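Halocarboxylic acid dehalogenase DehI (PDB 3BJX) probably hydrolyses the carbon–halogen bond of alpha-halocarboxylic acids, as a Group I haloacid dehalogenase with an alpha-helical fold. Local coordinates at residues T44-W49 and G164-M169. Numbering follows the deposited sequence.
With SO4 (sulfate ion), chain E.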
ATOM      1  N   THR A  44     -22.317 -15.053  -2.649  1.00 17.29           N
ATOM      2  CA  THR A  44     -22.848 -13.680  -2.607  1.00 16.68           C
ATOM      3  C   THR A  44     -22.252 -12.825  -3.727  1.00 18.56           C
ATOM      4  O   THR A  44     -22.978 -12.050  -4.390  1.00 17.63           O
ATOM      5  CB  THR A  44     -22.557 -13.017  -1.242  1.00 16.57           C
ATOM      6  OG1 THR A  44     -23.140 -13.803  -0.202  1.00 14.79           O
ATOM      7  CG2 THR A  44     -23.099 -11.570  -1.170  1.00 16.30           C
ATOM      8  N   LEU A  45     -20.938 -12.971  -3.939  1.00 16.87           N
ATOM      9  CA  LEU A  45     -20.275 -12.300  -5.058  1.00 17.73           C
ATOM     10  C   LEU A  45     -20.368 -13.027  -6.420  1.00 19.54           C
ATOM     11  O   LEU A  45     -19.986 -12.450  -7.435  1.00 21.11           O
ATOM     12  CB  LEU A  45     -18.826 -11.915  -4.693  1.00 16.04           C
ATOM     13  CG  LEU A  45     -18.660 -11.028  -3.445  1.00 14.49           C
ATOM     14  CD1 LEU A  45     -17.232 -10.624  -3.228  1.00 14.46           C
ATOM     15  CD2 LEU A  45     -19.560  -9.771  -3.497  1.00 14.91           C
ATOM     16  N   ARG A  46     -20.900 -14.266  -6.448  1.00 19.97           N
ATOM     17  CA  ARG A  46     -21.008 -15.083  -7.693  1.00 19.06           C
ATOM     18  C   ARG A  46     -19.626 -15.253  -8.324  1.00 18.87           C
ATOM     19  O   ARG A  46     -19.403 -14.919  -9.495  1.00 17.63           O
ATOM     20  CB  ARG A  46     -22.005 -14.514  -8.740  1.00 18.47           C
ATOM     21  CG  ARG A  46     -23.305 -13.891  -8.192  1.00 18.95           C
ATOM     22  CD  ARG A  46     -23.958 -12.953  -9.217  1.00 18.74           C
ATOM     23  NE  ARG A  46     -24.563 -13.728 -10.287  1.00 21.93           N
ATOM     24  CZ  ARG A  46     -24.244 -13.662 -11.585  1.00 24.46           C
ATOM     25  NH1 ARG A  46     -23.323 -12.806 -12.042  1.00 23.30           N
ATOM     26  NH2 ARG A  46     -24.879 -14.456 -12.446  1.00 25.09           N
ATOM     27  N   VAL A  47     -18.702 -15.770  -7.516  1.00 18.33           N
ATOM     28  CA  VAL A  47     -17.313 -15.980  -7.911  1.00 16.59           C
ATOM     29  C   VAL A  47     -16.843 -17.350  -7.415  1.00 16.55           C
ATOM     30  O   VAL A  47     -17.301 -17.828  -6.370  1.00 17.27           O
ATOM     31  CB  VAL A  47     -16.369 -14.857  -7.353  1.00 16.07           C
ATOM     32  CG1 VAL A  47     -16.647 -13.505  -8.026  1.00 14.27           C
ATOM     33  CG2 VAL A  47     -16.464 -14.739  -5.839  1.00 14.55           C
ATOM     34  N   PRO A  48     -15.931 -17.994  -8.156  1.00 15.74           N
ATOM     35  CA  PRO A  48     -15.444 -19.311  -7.799  1.00 15.03           C
ATOM     36  C   PRO A  48     -14.119 -19.321  -6.997  1.00 16.05           C
ATOM     37  O   PRO A  48     -13.429 -20.350  -6.944  1.00 17.88           O
ATOM     38  CB  PRO A  48     -15.257 -19.979  -9.175  1.00 12.99           C
ATOM     39  CG  PRO A  48     -15.120 -18.856 -10.162  1.00 12.43           C
ATOM     40  CD  PRO A  48     -15.354 -17.554  -9.439  1.00 15.21           C
ATOM     41  N   TRP A  49     -13.755 -18.197  -6.401  1.00 15.97           N
ATOM     42  CA  TRP A  49     -12.584 -18.140  -5.536  1.00 15.62           C
ATOM     43  C   TRP A  49     -12.803 -17.119  -4.420  1.00 16.38           C
ATOM     44  O   TRP A  49     -13.638 -16.212  -4.539  1.00 18.31           O
ATOM     45  CB  TRP A  49     -11.292 -17.848  -6.339  1.00 13.30           C
ATOM     46  CG  TRP A  49     -10.950 -16.394  -6.550  1.00 13.67           C
ATOM     47  CD1 TRP A  49      -9.938 -15.687  -5.945  1.00 13.85           C
ATOM     48  CD2 TRP A  49     -11.606 -15.462  -7.429  1.00 14.26           C
ATOM     49  NE1 TRP A  49      -9.928 -14.382  -6.389  1.00 13.48           N
ATOM     50  CE2 TRP A  49     -10.941 -14.215  -7.298  1.00 14.25           C
ATOM     51  CE3 TRP A  49     -12.691 -15.556  -8.316  1.00 13.75           C
ATOM     52  CZ2 TRP A  49     -11.327 -13.068  -8.032  1.00 14.47           C
ATOM     53  CZ3 TRP A  49     -13.078 -14.396  -9.041  1.00 13.67           C
ATOM     54  CH2 TRP A  49     -12.398 -13.179  -8.881  1.00 13.04           C
ATOM     55  N   GLY A 164     -25.504 -17.237  -5.817  1.00 34.66           N
ATOM     56  CA  GLY A 164     -25.218 -18.486  -6.528  1.00 34.88           C
ATOM     57  C   GLY A 164     -24.241 -18.219  -7.651  1.00 35.25           C
ATOM     58  O   GLY A 164     -23.717 -17.117  -7.752  1.00 35.79           O
ATOM     59  N   HIS A 165     -23.993 -19.213  -8.498  1.00 35.32           N
ATOM     60  CA  HIS A 165     -23.070 -19.030  -9.622  1.00 37.01           C
ATOM     61  C   HIS A 165     -23.783 -19.157 -10.967  1.00 38.61           C
ATOM     62  O   HIS A 165     -24.618 -20.041 -11.129  1.00 39.14           O
ATOM     63  CB  HIS A 165     -21.883 -20.009  -9.534  1.00 35.69           C
ATOM     64  CG  HIS A 165     -21.006 -19.784  -8.339  1.00 34.27           C
ATOM     65  ND1 HIS A 165     -20.818 -20.736  -7.365  1.00 33.92           N
ATOM     66  CD2 HIS A 165     -20.290 -18.703  -7.951  1.00 33.84           C
ATOM     67  CE1 HIS A 165     -20.014 -20.259  -6.433  1.00 33.75           C
ATOM     68  NE2 HIS A 165     -19.683 -19.024  -6.763  1.00 32.94           N
ATOM     69  N   PRO A 166     -23.455 -18.274 -11.933  1.00 39.96           N
ATOM     70  CA  PRO A 166     -24.036 -18.336 -13.286  1.00 40.82           C
ATOM     71  C   PRO A 166     -23.612 -19.582 -14.076  1.00 42.59           C
ATOM     72  O   PRO A 166     -22.529 -20.133 -13.826  1.00 42.71           O
ATOM     73  CB  PRO A 166     -23.471 -17.090 -13.962  1.00 40.28           C
ATOM     74  CG  PRO A 166     -22.206 -16.789 -13.191  1.00 40.02           C
ATOM     75  CD  PRO A 166     -22.508 -17.151 -11.791  1.00 39.47           C
ATOM     76  N   LYS A 167     -24.456 -19.974 -15.039  1.00 43.45           N
ATOM     77  CA  LYS A 167     -24.321 -21.198 -15.845  1.00 44.27           C
ATOM     78  C   LYS A 167     -22.937 -21.487 -16.422  1.00 44.67           C
ATOM     79  O   LYS A 167     -22.477 -22.631 -16.381  1.00 45.08           O
ATOM     80  CB  LYS A 167     -25.343 -21.197 -16.991  1.00 45.05           C
ATOM     81  N   GLY A 168     -22.281 -20.468 -16.969  1.00 44.80           N
ATOM     82  CA  GLY A 168     -20.972 -20.675 -17.604  1.00 45.82           C
ATOM     83  C   GLY A 168     -19.781 -20.724 -16.650  1.00 45.92           C
ATOM     84  O   GLY A 168     -18.632 -20.523 -17.059  1.00 45.22           O
HETATM   85  N   MSE A 169     -20.050 -21.001 -15.379  1.00 45.79           N
HETATM   86  CA  MSE A 169     -19.031 -20.890 -14.351  1.00 46.21           C
HETATM   87  C   MSE A 169     -19.051 -22.045 -13.347  1.00 42.53           C
HETATM   88  O   MSE A 169     -20.080 -22.345 -12.727  1.00 40.22           O
HETATM   89  CB  MSE A 169     -19.176 -19.549 -13.643  1.00 47.58           C
HETATM   90  CG  MSE A 169     -18.041 -19.199 -12.736  1.00 49.40           C
HETATM   91 SE   MSE A 169     -18.646 -17.828 -11.511  1.00 52.98          SE
HETATM   92  CE  MSE A 169     -17.969 -16.217 -12.395  1.00 50.51           C
TER
HETATM   93  S   SO4 E 297      -7.150 -12.221  -6.045  1.00 25.72           S
HETATM   94  O1  SO4 E 297      -7.834 -12.363  -7.345  1.00 24.70           O
HETATM   95  O2  SO4 E 297      -7.745 -11.119  -5.289  1.00 25.61           O
HETATM   96  O3  SO4 E 297      -7.311 -13.459  -5.297  1.00 26.55           O
HETATM   97  O4  SO4 E 297      -5.720 -11.952  -6.205  1.00 24.36           O
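His165 makes the one hydrogen bond across this contact: its NE2 donates to Val47 O at 2.7 Å, bent to 136° at the hydrogen. The donor sits well above the carbonyl plane, and the oxygen is tilted out of the imidazole plane. With CG anti to the carbonyl carbon (chi1 -64°), the imidazole lies beside Arg46 and Val47, where its edge meets the backbone and His165 CD2 comes within 3.5 Å of Arg46 C; NE2 also makes a weak bond to Arg42 O. A leucine here would probably leave Val47 O without its imidazole donor and the bend after the helix less firmly tied to the loop.

Weaker polar contact comes from Gly164, whose O lies 3.4 Å from Arg46 CA in a CA-H...O contact and 3.3 Å from Arg46 CB. Arg46 NH1 bonds to Tyr127 OH and Phe309 O, and Trp49 NE1 donates to O3 of a sulfate ion, 3.0 Å away, probably brought in by the crystallisation liquor.

In van der Waals packing, Pro166 lies off-centre over one face of the Arg46 guanidinium, toward its rim, with Pro166 CB 3.3 Å from Arg46 NH2. The apolar pair is selenomethionine Met169 crossing Pro48 at about a right angle, Met169 SE 3.9 Å from Pro48 CD.

Together these contacts fasten the C-terminal exit of helix 32-45, where Arg46 turns to positive phi, to a loop carrying a type I beta turn, Pro166 to Met169, in this largely helical dehalogenase fold.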